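Iron-regulated outer membrane protein (Neisseria meningitidis, PDB 4B7O) is a TonB-dependent transporter that takes up iron across the meningococcal outer membrane, probably as iron-siderophore complexes. Local coordinates at residues E496-S501 against I542-N547; L89-S94 against T640-Y645; E374-K379 against A451-D456; S502-A507 against R536-E541; T83-L88 against F137-A142. All coordinates share one frame; numbering follows the deposited sequence.

Contact 1: E496-S501 against I542-N547; sequences EHWSFS and IGFNYN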
# COMPACT_ATOMS: atom_id res chain seq x y z
N GLU A 496 -15.98 27.82 12.20
CA GLU A 496 -14.66 27.72 11.65
C GLU A 496 -13.72 26.66 12.29
O GLU A 496 -12.77 26.22 11.64
CB GLU A 496 -14.03 29.07 11.65
CG GLU A 496 -14.14 29.72 12.99
CD GLU A 496 -13.07 30.77 13.13
OE1 GLU A 496 -12.35 30.98 12.12
OE2 GLU A 496 -12.95 31.37 14.23
N HIS A 497 -14.00 26.21 13.53
CA HIS A 497 -13.17 25.21 14.20
C HIS A 497 -13.72 23.81 14.15
O HIS A 497 -13.16 22.91 14.79
CB HIS A 497 -13.04 25.53 15.68
CG HIS A 497 -12.33 26.82 15.99
ND1 HIS A 497 -12.43 27.42 17.22
CD2 HIS A 497 -11.49 27.63 15.21
CE1 HIS A 497 -11.69 28.56 17.21
NE2 HIS A 497 -11.12 28.69 15.98
N TRP A 498 -14.82 23.59 13.43
CA TRP A 498 -15.53 22.35 13.52
C TRP A 498 -15.99 21.88 12.17
O TRP A 498 -16.50 22.66 11.37
CB TRP A 498 -16.81 22.51 14.34
CG TRP A 498 -16.66 22.52 15.82
CD1 TRP A 498 -16.48 23.62 16.64
CD2 TRP A 498 -16.60 21.36 16.72
NE1 TRP A 498 -16.38 23.24 17.96
CE2 TRP A 498 -16.44 21.89 18.07
CE3 TRP A 498 -16.65 19.98 16.55
CZ2 TRP A 498 -16.33 21.06 19.18
CZ3 TRP A 498 -16.58 19.15 17.69
CH2 TRP A 498 -16.43 19.68 18.97
N SER A 499 -15.92 20.57 11.93
CA SER A 499 -16.59 20.05 10.78
C SER A 499 -17.19 18.66 11.10
O SER A 499 -16.71 17.98 11.99
CB SER A 499 -15.67 20.12 9.54
OG SER A 499 -14.95 18.93 9.41
N PHE A 500 -18.29 18.30 10.44
CA PHE A 500 -18.92 17.01 10.64
C PHE A 500 -19.15 16.37 9.32
O PHE A 500 -19.41 17.07 8.36
CB PHE A 500 -20.22 17.21 11.40
CG PHE A 500 -20.02 17.80 12.80
CD1 PHE A 500 -19.80 16.98 13.91
CD2 PHE A 500 -20.05 19.17 13.00
CE1 PHE A 500 -19.62 17.52 15.18
CE2 PHE A 500 -19.85 19.73 14.27
CZ PHE A 500 -19.66 18.91 15.36
N SER A 501 -19.02 15.05 9.23
CA SER A 501 -19.09 14.41 7.89
C SER A 501 -19.77 13.07 7.83
O SER A 501 -19.86 12.39 8.82
CB SER A 501 -17.72 14.26 7.27
OG SER A 501 -16.90 13.36 8.02
N ILE A 542 -19.42 7.98 9.67
CA ILE A 542 -19.59 9.34 10.19
C ILE A 542 -18.24 9.85 10.68
O ILE A 542 -17.38 9.06 11.06
CB ILE A 542 -20.71 9.38 11.23
CG1 ILE A 542 -20.51 8.26 12.24
CG2 ILE A 542 -22.09 9.08 10.55
CD1 ILE A 542 -21.40 8.48 13.43
N GLY A 543 -18.01 11.16 10.66
CA GLY A 543 -16.76 11.65 11.25
C GLY A 543 -16.93 13.05 11.73
O GLY A 543 -17.98 13.59 11.55
N PHE A 544 -15.90 13.62 12.32
CA PHE A 544 -15.90 14.99 12.79
C PHE A 544 -14.43 15.45 12.84
O PHE A 544 -13.47 14.62 12.90
CB PHE A 544 -16.59 15.11 14.21
CG PHE A 544 -15.70 14.72 15.29
CD1 PHE A 544 -14.83 15.63 15.80
CD2 PHE A 544 -15.59 13.40 15.66
CE1 PHE A 544 -13.87 15.23 16.75
CE2 PHE A 544 -14.66 12.99 16.61
CZ PHE A 544 -13.80 13.91 17.15
N ASN A 545 -14.21 16.74 12.78
CA ASN A 545 -12.83 17.25 12.86
C ASN A 545 -12.96 18.49 13.65
O ASN A 545 -13.87 19.26 13.43
CB ASN A 545 -12.29 17.58 11.47
CG ASN A 545 -12.24 16.35 10.56
OD1 ASN A 545 -13.26 15.93 9.99
ND2 ASN A 545 -11.06 15.72 10.48
N TYR A 546 -12.05 18.69 14.57
CA TYR A 546 -12.00 19.89 15.32
C TYR A 546 -10.62 20.45 15.23
O TYR A 546 -9.67 19.72 15.34
CB TYR A 546 -12.37 19.62 16.80
CG TYR A 546 -12.16 20.85 17.66
CD1 TYR A 546 -13.14 21.84 17.81
CD2 TYR A 546 -10.93 21.09 18.23
CE1 TYR A 546 -12.90 22.97 18.56
CE2 TYR A 546 -10.69 22.21 18.96
CZ TYR A 546 -11.68 23.14 19.15
OH TYR A 546 -11.35 24.24 19.90
N ASN A 547 -10.50 21.77 15.10
CA ASN A 547 -9.17 22.43 15.09
C ASN A 547 -9.22 23.92 15.47
O ASN A 547 -9.87 24.70 14.76
CB ASN A 547 -8.52 22.30 13.70
CG ASN A 547 -7.09 22.87 13.66
OD1 ASN A 547 -6.44 23.01 14.66
ND2 ASN A 547 -6.64 23.22 12.48
O HOH W 1 -15.91 15.77 9.47
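Tyr546 turns the edge of its ring onto the face of the Trp498 indole, a T-shaped stack with centroids 4.8 Å apart and planes at 68°. Tyr546 CD1 does the touching, 3.3 Å from Trp498 CE2. With CG anti to the backbone N (chi1 172°), the ring lies beside Trp498 on the same face of the sheet, with Tyr546 CD1 also 3.2 Å from His497 O, while its hydroxyl bonds to Asp548. His497 lays its CB and ring against the backbone oxygen of Asn547, 3.4 Å from CB to that O, and its own carbonyl receives Asn547 N at 2.9 Å. On the other face of the sheet, Ser499 sits beside Asn545, and a water donates to Asn545 OD1 at 2.7 Å while accepting from Ser501 OG. That same OD1 takes the backbone N of Gly64, so this side meets the plug. Paired backbone bonds at Ser499-Asn545 and Ser501-Gly543 complete an antiparallel ladder, the wall of a TonB-dependent transporter beta-barrel.

Contact 2: L89-S94 against T640-Y645; sequences LKEEPS and TASLAY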
# COMPACT_ATOMS: atom_id res chain seq x y z
N LEU A 89 5.08 5.66 9.06
CA LEU A 89 3.68 5.84 9.38
C LEU A 89 3.36 5.10 10.69
O LEU A 89 2.23 4.55 10.82
CB LEU A 89 2.82 5.28 8.28
CG LEU A 89 3.25 5.58 6.84
CD1 LEU A 89 2.54 4.61 5.93
CD2 LEU A 89 2.95 7.01 6.42
N LYS A 90 4.33 5.01 11.62
CA LYS A 90 4.09 4.20 12.79
C LYS A 90 3.09 4.81 13.82
O LYS A 90 2.52 4.10 14.66
CB LYS A 90 5.38 3.81 13.48
CG LYS A 90 6.08 4.93 14.21
CD LYS A 90 7.39 4.41 14.81
CE LYS A 90 7.22 2.95 15.30
NZ LYS A 90 8.46 2.24 15.77
N GLU A 91 2.90 6.11 13.71
CA GLU A 91 1.99 6.82 14.56
C GLU A 91 0.55 6.81 14.05
O GLU A 91 -0.34 7.30 14.71
CB GLU A 91 2.45 8.26 14.67
CG GLU A 91 2.51 8.66 16.11
CD GLU A 91 2.93 10.11 16.31
OE1 GLU A 91 3.76 10.62 15.49
OE2 GLU A 91 2.41 10.70 17.31
N GLU A 92 0.33 6.30 12.85
CA GLU A 92 -1.02 6.13 12.35
C GLU A 92 -1.63 4.79 12.76
O GLU A 92 -1.26 3.75 12.25
CB GLU A 92 -1.06 6.31 10.85
CG GLU A 92 -2.41 5.93 10.25
CD GLU A 92 -3.65 6.63 10.86
OE1 GLU A 92 -3.65 7.90 10.79
OE2 GLU A 92 -4.62 5.89 11.36
N PRO A 93 -2.58 4.80 13.70
CA PRO A 93 -3.02 3.55 14.32
C PRO A 93 -3.89 2.65 13.43
O PRO A 93 -4.08 1.49 13.78
CB PRO A 93 -3.83 4.03 15.57
CG PRO A 93 -4.07 5.52 15.39
CD PRO A 93 -3.31 6.00 14.19
N SER A 94 -4.47 3.11 12.35
CA SER A 94 -5.31 2.14 11.64
C SER A 94 -4.52 1.41 10.47
O SER A 94 -5.06 0.57 9.73
CB SER A 94 -6.60 2.83 11.19
OG SER A 94 -6.25 3.83 10.24
N THR A 640 -1.37 5.05 19.69
CA THR A 640 -0.14 5.68 19.32
C THR A 640 -0.12 6.96 20.11
O THR A 640 -1.19 7.44 20.48
CB THR A 640 -0.03 5.97 17.79
OG1 THR A 640 -1.27 6.43 17.25
CG2 THR A 640 0.24 4.69 17.02
N ALA A 641 1.06 7.51 20.39
CA ALA A 641 1.13 8.82 21.04
C ALA A 641 2.52 9.34 20.81
O ALA A 641 3.45 8.55 20.66
CB ALA A 641 0.91 8.71 22.55
N SER A 642 2.69 10.66 20.81
CA SER A 642 4.04 11.17 20.88
C SER A 642 4.05 12.46 21.60
O SER A 642 3.05 13.17 21.66
CB SER A 642 4.70 11.36 19.49
OG SER A 642 3.88 12.12 18.63
N LEU A 643 5.23 12.81 22.10
CA LEU A 643 5.41 14.08 22.74
C LEU A 643 6.70 14.57 22.26
O LEU A 643 7.67 13.84 22.30
CB LEU A 643 5.46 13.86 24.24
CG LEU A 643 5.60 15.10 25.09
CD1 LEU A 643 4.45 16.05 24.72
CD2 LEU A 643 5.54 14.68 26.56
N ALA A 644 6.76 15.79 21.76
CA ALA A 644 8.02 16.29 21.24
C ALA A 644 8.21 17.75 21.58
O ALA A 644 7.27 18.51 21.57
CB ALA A 644 8.09 16.12 19.74
N TYR A 645 9.46 18.15 21.80
CA TYR A 645 9.76 19.51 22.14
C TYR A 645 10.88 20.05 21.29
O TYR A 645 11.95 19.43 21.16
CB TYR A 645 10.14 19.67 23.62
CG TYR A 645 10.22 21.12 23.93
CD1 TYR A 645 9.05 21.87 24.17
CD2 TYR A 645 11.44 21.79 23.88
CE1 TYR A 645 9.11 23.22 24.41
CE2 TYR A 645 11.52 23.15 24.11
CZ TYR A 645 10.35 23.85 24.38
OH TYR A 645 10.41 25.19 24.59
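A type I beta turn from Leu89 to Glu92 sets its chain against the extended strand 640-645, with Glu91 CA 5.3 Å from Thr640 CA and the Glu91 carbonyl directed at the strand. Thr640 OG1 donates to that oxygen, Glu91 O, at 2.8 Å, coming from above the carbonyl plane, 46° out of it. Its chi1 of 40° puts OG1 between the backbone N and the carbonyl carbon and brings the methyl CG2 of Thr640 to 3.3 Å from Lys90 O. Pro93 closes over the same hydroxyl, its CG 3.5 Å from Thr640 OG1. The side chain of Glu91 runs out extended beyond CG along the strand, and its OE2 comes up to Ser642 OG, though the modelled length of that bond is doubtfully short. The other carboxylate oxygen, OE1, forms a firm salt bridge with Arg657. Within the same segment, Glu92 OE2 accepts from both N and OG of Ser94, and Glu92 OE1 pairs with Arg68. The turn follows helix 85-88 and leads into strand 95-97 of the plug, while strand 640-645 lies in the barrel wall between strands 603-618 and 652-665, where Arg659 reaches back to Lys90 O.

Contact 3: E374-K379 against A451-D456; sequences EQTLLK and AIHELD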
# COMPACT_ATOMS: atom_id res chain seq x y z
N GLU A 374 -21.54 29.18 -9.12
CA GLU A 374 -20.39 29.75 -8.43
C GLU A 374 -19.74 28.80 -7.39
O GLU A 374 -18.56 28.97 -6.99
CB GLU A 374 -20.80 31.07 -7.79
CG GLU A 374 -19.63 31.98 -7.41
CD GLU A 374 -19.89 32.70 -6.08
OE1 GLU A 374 -20.80 33.56 -6.05
OE2 GLU A 374 -19.22 32.38 -5.04
N GLN A 375 -20.51 27.79 -6.97
CA GLN A 375 -20.07 26.87 -5.91
C GLN A 375 -20.73 25.51 -6.08
O GLN A 375 -21.12 24.85 -5.12
CB GLN A 375 -20.40 27.47 -4.52
CG GLN A 375 -19.23 28.26 -3.95
CD GLN A 375 -19.57 28.97 -2.66
OE1 GLN A 375 -18.81 28.92 -1.68
NE2 GLN A 375 -20.72 29.61 -2.63
N THR A 376 -20.90 25.12 -7.33
CA THR A 376 -21.24 23.75 -7.68
C THR A 376 -20.32 23.26 -8.82
O THR A 376 -20.28 23.85 -9.91
CB THR A 376 -22.77 23.59 -7.90
OG1 THR A 376 -23.04 22.63 -8.91
CG2 THR A 376 -23.41 24.87 -8.26
N LEU A 377 -19.54 22.22 -8.54
CA LEU A 377 -18.55 21.69 -9.47
C LEU A 377 -19.08 20.36 -9.93
O LEU A 377 -19.73 19.65 -9.14
CB LEU A 377 -17.19 21.52 -8.77
CG LEU A 377 -15.95 21.15 -9.61
CD1 LEU A 377 -15.54 22.29 -10.57
CD2 LEU A 377 -14.77 20.77 -8.73
N LEU A 378 -18.87 20.04 -11.20
CA LEU A 378 -19.27 18.76 -11.75
C LEU A 378 -17.97 18.04 -12.14
O LEU A 378 -17.08 18.66 -12.76
CB LEU A 378 -20.10 18.98 -13.01
CG LEU A 378 -20.81 17.77 -13.62
CD1 LEU A 378 -21.49 16.86 -12.60
CD2 LEU A 378 -21.86 18.21 -14.64
N LYS A 379 -17.81 16.78 -11.74
CA LYS A 379 -16.59 16.04 -12.13
C LYS A 379 -16.99 14.85 -12.93
O LYS A 379 -17.99 14.18 -12.60
CB LYS A 379 -15.82 15.52 -10.92
CG LYS A 379 -15.10 16.55 -10.06
CD LYS A 379 -14.78 15.91 -8.71
CE LYS A 379 -13.30 15.65 -8.47
NZ LYS A 379 -12.56 16.92 -8.70
N ALA A 451 -21.06 15.19 -8.57
CA ALA A 451 -21.48 16.58 -8.39
C ALA A 451 -21.12 17.11 -7.01
O ALA A 451 -21.32 16.43 -6.02
CB ALA A 451 -22.99 16.70 -8.65
N ILE A 452 -20.60 18.33 -6.94
CA ILE A 452 -20.27 18.85 -5.66
C ILE A 452 -20.90 20.20 -5.60
O ILE A 452 -20.58 21.08 -6.42
CB ILE A 452 -18.74 18.93 -5.47
CG1 ILE A 452 -18.16 17.52 -5.53
CG2 ILE A 452 -18.35 19.60 -4.16
CD1 ILE A 452 -16.75 17.53 -5.98
N HIS A 453 -21.79 20.35 -4.60
CA HIS A 453 -22.55 21.58 -4.37
C HIS A 453 -22.37 22.10 -2.98
O HIS A 453 -22.70 21.42 -1.99
CB HIS A 453 -24.04 21.33 -4.63
CG HIS A 453 -24.89 22.58 -4.55
ND1 HIS A 453 -24.42 23.80 -4.94
CD2 HIS A 453 -26.17 22.79 -4.08
CE1 HIS A 453 -25.37 24.72 -4.74
NE2 HIS A 453 -26.44 24.10 -4.22
N GLU A 454 -21.87 23.32 -2.88
CA GLU A 454 -21.65 23.94 -1.60
C GLU A 454 -22.51 25.21 -1.36
O GLU A 454 -22.58 26.08 -2.25
CB GLU A 454 -20.18 24.31 -1.49
CG GLU A 454 -19.65 24.53 -0.07
CD GLU A 454 -19.72 25.98 0.38
OE1 GLU A 454 -19.59 26.85 -0.53
OE2 GLU A 454 -19.93 26.28 1.61
N LEU A 455 -23.09 25.34 -0.16
CA LEU A 455 -23.76 26.60 0.27
C LEU A 455 -23.60 26.91 1.75
O LEU A 455 -24.10 26.18 2.58
CB LEU A 455 -25.26 26.56 -0.09
CG LEU A 455 -26.07 27.88 0.11
CD1 LEU A 455 -25.44 29.10 -0.59
CD2 LEU A 455 -27.52 27.66 -0.33
N ASP A 456 -22.90 28.00 2.09
CA ASP A 456 -22.71 28.42 3.49
C ASP A 456 -22.40 27.30 4.47
O ASP A 456 -23.15 27.07 5.44
CB ASP A 456 -23.92 29.21 4.03
CG ASP A 456 -24.21 30.46 3.22
OD1 ASP A 456 -23.33 31.36 3.15
OD2 ASP A 456 -25.33 30.53 2.65
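The imidazole of His453 meets Gln375 O at its edge, near the ring plane, while Thr376 CB approaches the ring obliquely, 3.4 Å from His453 ND1. ND1 makes a weak hydrogen bond to Gln375 O, 3.5 Å long, and His453 has CG anti to the backbone N (chi1 -174°), which sets the ring beside Thr376 on the face they share. The same carbonyl takes a shorter and straighter bond from Glu454 N, 2.8 Å from Gln375 O with an angle of 174°, so one backbone oxygen accepts a strong ladder bond and, weakly, the imidazole. Beside it the amide of Gln375 and the carboxylate of Glu454 run the same way, their planes 66° apart; the second carboxylate oxygen, OE2, accepts from Gly457 N. These are neighbouring antiparallel strands of the transporter's barrel, 376-391 and 441-455, joined near the ends where one begins and the other finishes. Leu377 and Ile452 form a hydrogen-bonded pair, Leu377 N to Ile452 O being the shorter of its two bonds at 2.6 Å. On the face with those two residues, the bent chain of Lys379 lays CD 3.7 Å from Ile452 CD1, and its ammonium continues to a salt bridge with Asp369 on strand 355-373. On the opposite face Leu378 CD1 rests 4.2 Å from the methyl CB of Ala451.

Contact 4: S502-A507 against R536-E541; sequences SSHNYA and RARNTE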
# COMPACT_ATOMS: atom_id res chain seq x y z
N SER A 502 -20.28 12.70 6.67
CA SER A 502 -20.72 11.34 6.51
C SER A 502 -20.68 10.98 5.06
O SER A 502 -20.60 11.83 4.24
CB SER A 502 -22.11 11.10 7.10
OG SER A 502 -22.98 12.12 6.67
N SER A 503 -20.69 9.70 4.77
CA SER A 503 -20.68 9.24 3.42
C SER A 503 -21.31 7.89 3.37
O SER A 503 -21.29 7.15 4.34
CB SER A 503 -19.25 9.17 2.82
OG SER A 503 -18.26 9.18 3.83
N HIS A 504 -21.88 7.58 2.23
CA HIS A 504 -22.42 6.26 1.94
C HIS A 504 -22.02 6.04 0.48
O HIS A 504 -22.56 6.71 -0.42
CB HIS A 504 -23.92 6.32 2.10
CG HIS A 504 -24.62 4.98 2.06
ND1 HIS A 504 -24.48 4.09 3.04
CD2 HIS A 504 -25.51 4.44 1.15
CE1 HIS A 504 -25.23 3.01 2.77
NE2 HIS A 504 -25.86 3.22 1.62
N ASN A 505 -21.02 5.17 0.27
CA ASN A 505 -20.36 4.91 -1.04
C ASN A 505 -20.46 3.44 -1.44
O ASN A 505 -20.22 2.55 -0.61
CB ASN A 505 -18.90 5.30 -0.94
CG ASN A 505 -18.72 6.77 -0.55
OD1 ASN A 505 -19.71 7.55 -0.57
ND2 ASN A 505 -17.49 7.17 -0.23
N TYR A 506 -20.89 3.18 -2.65
CA TYR A 506 -20.67 1.92 -3.29
C TYR A 506 -19.40 1.98 -4.12
O TYR A 506 -19.03 3.05 -4.71
CB TYR A 506 -21.83 1.62 -4.25
CG TYR A 506 -23.02 1.07 -3.52
CD1 TYR A 506 -23.11 -0.28 -3.25
CD2 TYR A 506 -24.04 1.92 -3.04
CE1 TYR A 506 -24.18 -0.80 -2.55
CE2 TYR A 506 -25.11 1.42 -2.35
CZ TYR A 506 -25.19 0.07 -2.12
OH TYR A 506 -26.26 -0.43 -1.43
N ALA A 507 -18.70 0.84 -4.16
CA ALA A 507 -17.54 0.66 -5.10
C ALA A 507 -17.34 -0.81 -5.39
O ALA A 507 -17.71 -1.70 -4.58
CB ALA A 507 -16.24 1.32 -4.55
N ARG A 536 -18.38 -6.18 -4.32
CA ARG A 536 -19.12 -4.88 -4.22
C ARG A 536 -19.21 -4.37 -2.79
O ARG A 536 -19.74 -5.04 -1.89
CB ARG A 536 -20.49 -4.96 -4.90
CG ARG A 536 -21.07 -3.59 -5.19
CD ARG A 536 -21.93 -3.61 -6.42
NE ARG A 536 -22.52 -2.30 -6.71
CZ ARG A 536 -23.70 -1.91 -6.22
NH1 ARG A 536 -24.39 -2.73 -5.40
NH2 ARG A 536 -24.18 -0.71 -6.56
N ALA A 537 -18.60 -3.22 -2.55
CA ALA A 537 -18.54 -2.72 -1.18
C ALA A 537 -19.61 -1.65 -1.02
O ALA A 537 -19.84 -0.84 -1.95
CB ALA A 537 -17.16 -2.11 -0.90
N ARG A 538 -20.25 -1.66 0.14
CA ARG A 538 -21.02 -0.49 0.55
C ARG A 538 -20.41 0.06 1.83
O ARG A 538 -20.40 -0.64 2.81
CB ARG A 538 -22.50 -0.86 0.77
CG ARG A 538 -23.42 0.35 0.86
CD ARG A 538 -24.87 -0.06 1.18
NE ARG A 538 -25.04 -0.92 2.37
CZ ARG A 538 -26.21 -1.05 3.02
NH1 ARG A 538 -27.28 -0.35 2.62
NH2 ARG A 538 -26.35 -1.87 4.07
N ASN A 539 -19.90 1.28 1.80
CA ASN A 539 -19.22 1.84 2.95
C ASN A 539 -19.98 3.04 3.51
O ASN A 539 -20.18 4.03 2.85
CB ASN A 539 -17.77 2.24 2.57
CG ASN A 539 -16.91 2.60 3.77
OD1 ASN A 539 -16.52 1.76 4.54
ND2 ASN A 539 -16.59 3.89 3.92
N THR A 540 -20.37 2.97 4.78
CA THR A 540 -20.95 4.14 5.39
C THR A 540 -20.19 4.60 6.59
O THR A 540 -19.81 3.81 7.44
CB THR A 540 -22.47 4.00 5.60
OG1 THR A 540 -22.86 4.59 6.85
CG2 THR A 540 -22.87 2.62 5.55
N GLU A 541 -19.89 5.88 6.64
CA GLU A 541 -19.22 6.41 7.83
C GLU A 541 -19.58 7.78 8.37
O GLU A 541 -19.96 8.66 7.61
CB GLU A 541 -17.69 6.31 7.74
CG GLU A 541 -16.98 6.69 6.47
CD GLU A 541 -15.52 6.18 6.53
OE1 GLU A 541 -14.73 6.61 7.43
OE2 GLU A 541 -15.16 5.33 5.68
O HOH W 2 -18.46 5.92 2.86
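Tyr506 is sandwiched between two arginines of the neighbouring strand. Over one face lies the guanidinium of Arg536, nearly parallel to the ring with planes 17° apart and CZ 3.4 Å from Tyr506 CD1; over the opposite face comes the aliphatic part of Arg538, a CH-pi contact with CG 3.7 Å from the ring centroid. Tyr506 has CG anti to its carbonyl carbon (chi1 -81°), which stands the ring up between them. The Arg536 chain bends at chi2 to lay its head flat on the phenol, and its rotation is fixed from strand 478-493, where Leu484 O and Asn485 OD1 take its NH2 and NE. Arg538 keeps straight alongside Tyr506 as far as CD and then turns at chi3 (53°), bringing NH1 to the edge of the His504 ring. That imidazole, swung toward the partner strand, has Thr540 CB at its edge, 3.3 Å from ND1. On the other face the side chains are small or polar: Asn539 ND2 donates to Glu541 OE2 at 2.7 Å, on the anti lone pair, while Lys66 and Arg110 also pair with this carboxylate. A water donates to Asn539 O at 2.6 Å. Six backbone bonds join Ser503, Asn505 and Ala507 to Glu541, Asn539 and Ala537, an antiparallel ladder in the beta-barrel of a TonB-dependent transporter, with plug residues such as Lys66 and Ala153 against the face of Asn505 and Asn539.

Contact 5: T83-L88 against F137-A142; sequences TDMREL and FIVDPA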
# COMPACT_ATOMS: atom_id res chain seq x y z
N THR A 83 13.49 4.67 6.95
CA THR A 83 13.80 4.43 5.54
C THR A 83 12.81 3.50 4.91
O THR A 83 12.97 3.18 3.76
CB THR A 83 15.18 3.79 5.35
OG1 THR A 83 15.17 2.52 6.02
CG2 THR A 83 16.27 4.69 5.94
N ASP A 84 11.78 3.05 5.64
CA ASP A 84 10.61 2.45 5.00
C ASP A 84 9.30 3.07 5.48
O ASP A 84 9.29 3.79 6.48
CB ASP A 84 10.58 0.91 5.17
CG ASP A 84 10.52 0.45 6.65
OD1 ASP A 84 10.24 1.23 7.59
OD2 ASP A 84 10.78 -0.74 6.89
N MET A 85 8.20 2.70 4.81
CA MET A 85 6.87 3.12 5.23
C MET A 85 6.42 2.61 6.56
O MET A 85 5.76 3.32 7.30
CB MET A 85 5.84 2.69 4.21
CG MET A 85 6.05 3.40 2.87
SD MET A 85 5.65 5.16 2.92
CE MET A 85 6.27 5.59 1.29
N ARG A 86 6.78 1.37 6.89
CA ARG A 86 6.38 0.88 8.18
C ARG A 86 6.78 1.81 9.34
O ARG A 86 5.99 2.02 10.25
CB ARG A 86 6.90 -0.53 8.41
CG ARG A 86 6.57 -1.08 9.80
CD ARG A 86 7.07 -2.53 9.91
NE ARG A 86 8.54 -2.61 9.85
CZ ARG A 86 9.24 -3.68 9.43
NH1 ARG A 86 8.63 -4.79 9.02
NH2 ARG A 86 10.56 -3.65 9.44
N GLU A 87 8.01 2.34 9.33
CA GLU A 87 8.43 3.22 10.40
C GLU A 87 7.86 4.61 10.21
O GLU A 87 7.45 5.22 11.14
CB GLU A 87 9.98 3.30 10.61
CG GLU A 87 10.62 2.01 11.15
CD GLU A 87 10.19 1.67 12.58
OE1 GLU A 87 10.01 2.59 13.37
OE2 GLU A 87 9.99 0.48 12.90
N LEU A 88 7.86 5.10 8.99
CA LEU A 88 7.37 6.43 8.72
C LEU A 88 5.94 6.67 9.20
O LEU A 88 5.62 7.79 9.63
CB LEU A 88 7.40 6.68 7.20
CG LEU A 88 7.62 8.11 6.78
CD1 LEU A 88 8.61 8.83 7.69
CD2 LEU A 88 8.13 8.13 5.35
N PHE A 137 4.43 -5.21 -3.25
CA PHE A 137 5.58 -4.28 -3.17
C PHE A 137 5.18 -2.93 -2.54
O PHE A 137 4.22 -2.28 -3.01
CB PHE A 137 6.15 -4.02 -4.59
CG PHE A 137 7.54 -3.44 -4.59
CD1 PHE A 137 7.75 -2.04 -4.43
CD2 PHE A 137 8.65 -4.28 -4.73
CE1 PHE A 137 9.05 -1.51 -4.39
CE2 PHE A 137 9.94 -3.75 -4.69
CZ PHE A 137 10.15 -2.37 -4.53
N ILE A 138 5.93 -2.50 -1.52
CA ILE A 138 5.67 -1.21 -0.91
C ILE A 138 6.76 -0.21 -1.24
O ILE A 138 7.92 -0.45 -0.97
CB ILE A 138 5.58 -1.29 0.61
CG1 ILE A 138 4.46 -2.24 1.03
CG2 ILE A 138 5.30 0.10 1.12
CD1 ILE A 138 4.42 -2.63 2.51
N VAL A 139 6.38 0.95 -1.77
CA VAL A 139 7.35 1.95 -2.31
C VAL A 139 8.32 2.53 -1.26
O VAL A 139 8.05 2.54 -0.07
CB VAL A 139 6.61 3.12 -2.98
CG1 VAL A 139 5.98 4.00 -1.91
CG2 VAL A 139 7.55 3.92 -3.86
N ASP A 140 9.45 3.03 -1.73
CA ASP A 140 10.48 3.43 -0.82
C ASP A 140 10.32 4.94 -0.61
O ASP A 140 10.33 5.71 -1.56
CB ASP A 140 11.82 3.04 -1.45
CG ASP A 140 12.99 3.76 -0.83
OD1 ASP A 140 12.93 4.06 0.38
OD2 ASP A 140 13.97 4.08 -1.56
N PRO A 141 10.16 5.37 0.63
CA PRO A 141 9.93 6.78 0.98
C PRO A 141 10.96 7.74 0.49
O PRO A 141 10.71 8.94 0.39
CB PRO A 141 9.96 6.78 2.52
CG PRO A 141 10.57 5.45 2.91
CD PRO A 141 10.14 4.50 1.81
N ALA A 142 12.16 7.25 0.22
CA ALA A 142 13.15 8.13 -0.36
C ALA A 142 12.65 8.84 -1.64
O ALA A 142 13.00 9.96 -1.92
CB ALA A 142 14.42 7.32 -0.67
O HOH W 3 14.55 5.00 2.25
O HOH W 4 8.56 1.07 2.32
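Met85 bends across Pro141 and Val139 rather than reaching straight out. Its CG sits 3.8 Å from Ile138 CG2, and the bend at chi2 (-70°) then turns the thioether so that the methyl CE reaches Val139 CG1 at 3.6 Å, with the proline ring alongside. Met85 crosses both Ile138 and Val139 at a slant, so CG and CE touch different residues of the loop. Leu88, one turn further along the helix, slides past Pro141 in the opposite direction, CD2 3.6 Å from Pro141 CB. The next ring atom, Pro141 CG, lies 3.4 Å from Thr83 O, in the backbone ahead of the helix.

Polar links run through two waters. One donates to Thr83 O and to Asp140 OD1, bridging two acceptors that cannot bond to each other; Asp140 OD2 goes on to Ser250 of the barrel. The other accepts from Met85 N at 3.0 Å and donates to Val139 O, so a backbone N-H of the helix's first turn is satisfied through solvent. Asp84 caps the same end, OD1 taking Glu87 N at 3.0 Å. Phe97 of strand 95-97 packs beside Met85 and Ile138. The whole is an N-capped short helix packed on the loop before strand 144-150, inside the plug domain of a TonB-dependent transporter.

Overall arrangement
From the N terminus, contact 5 comes first, closing a loop within the plug between residues 83-88 and 137-142. Contact 2 starts immediately after its first segment but reaches to 640-645, so the two cross along the chain, and contact 2 ties the plug to the barrel. Inside its long loop lie the three strand pairings of the wall. Contact 3 closes at 451-456 before contact 1 opens at 496-501; contact 4 is nested within contact 1, and both use strands 498-509 and 535-547, meeting where Ile542 packs on Ser502. Contacts 1 and 3 have centres about 19 Å apart, whereas contacts 3 and 5 are about 37 Å apart between centres.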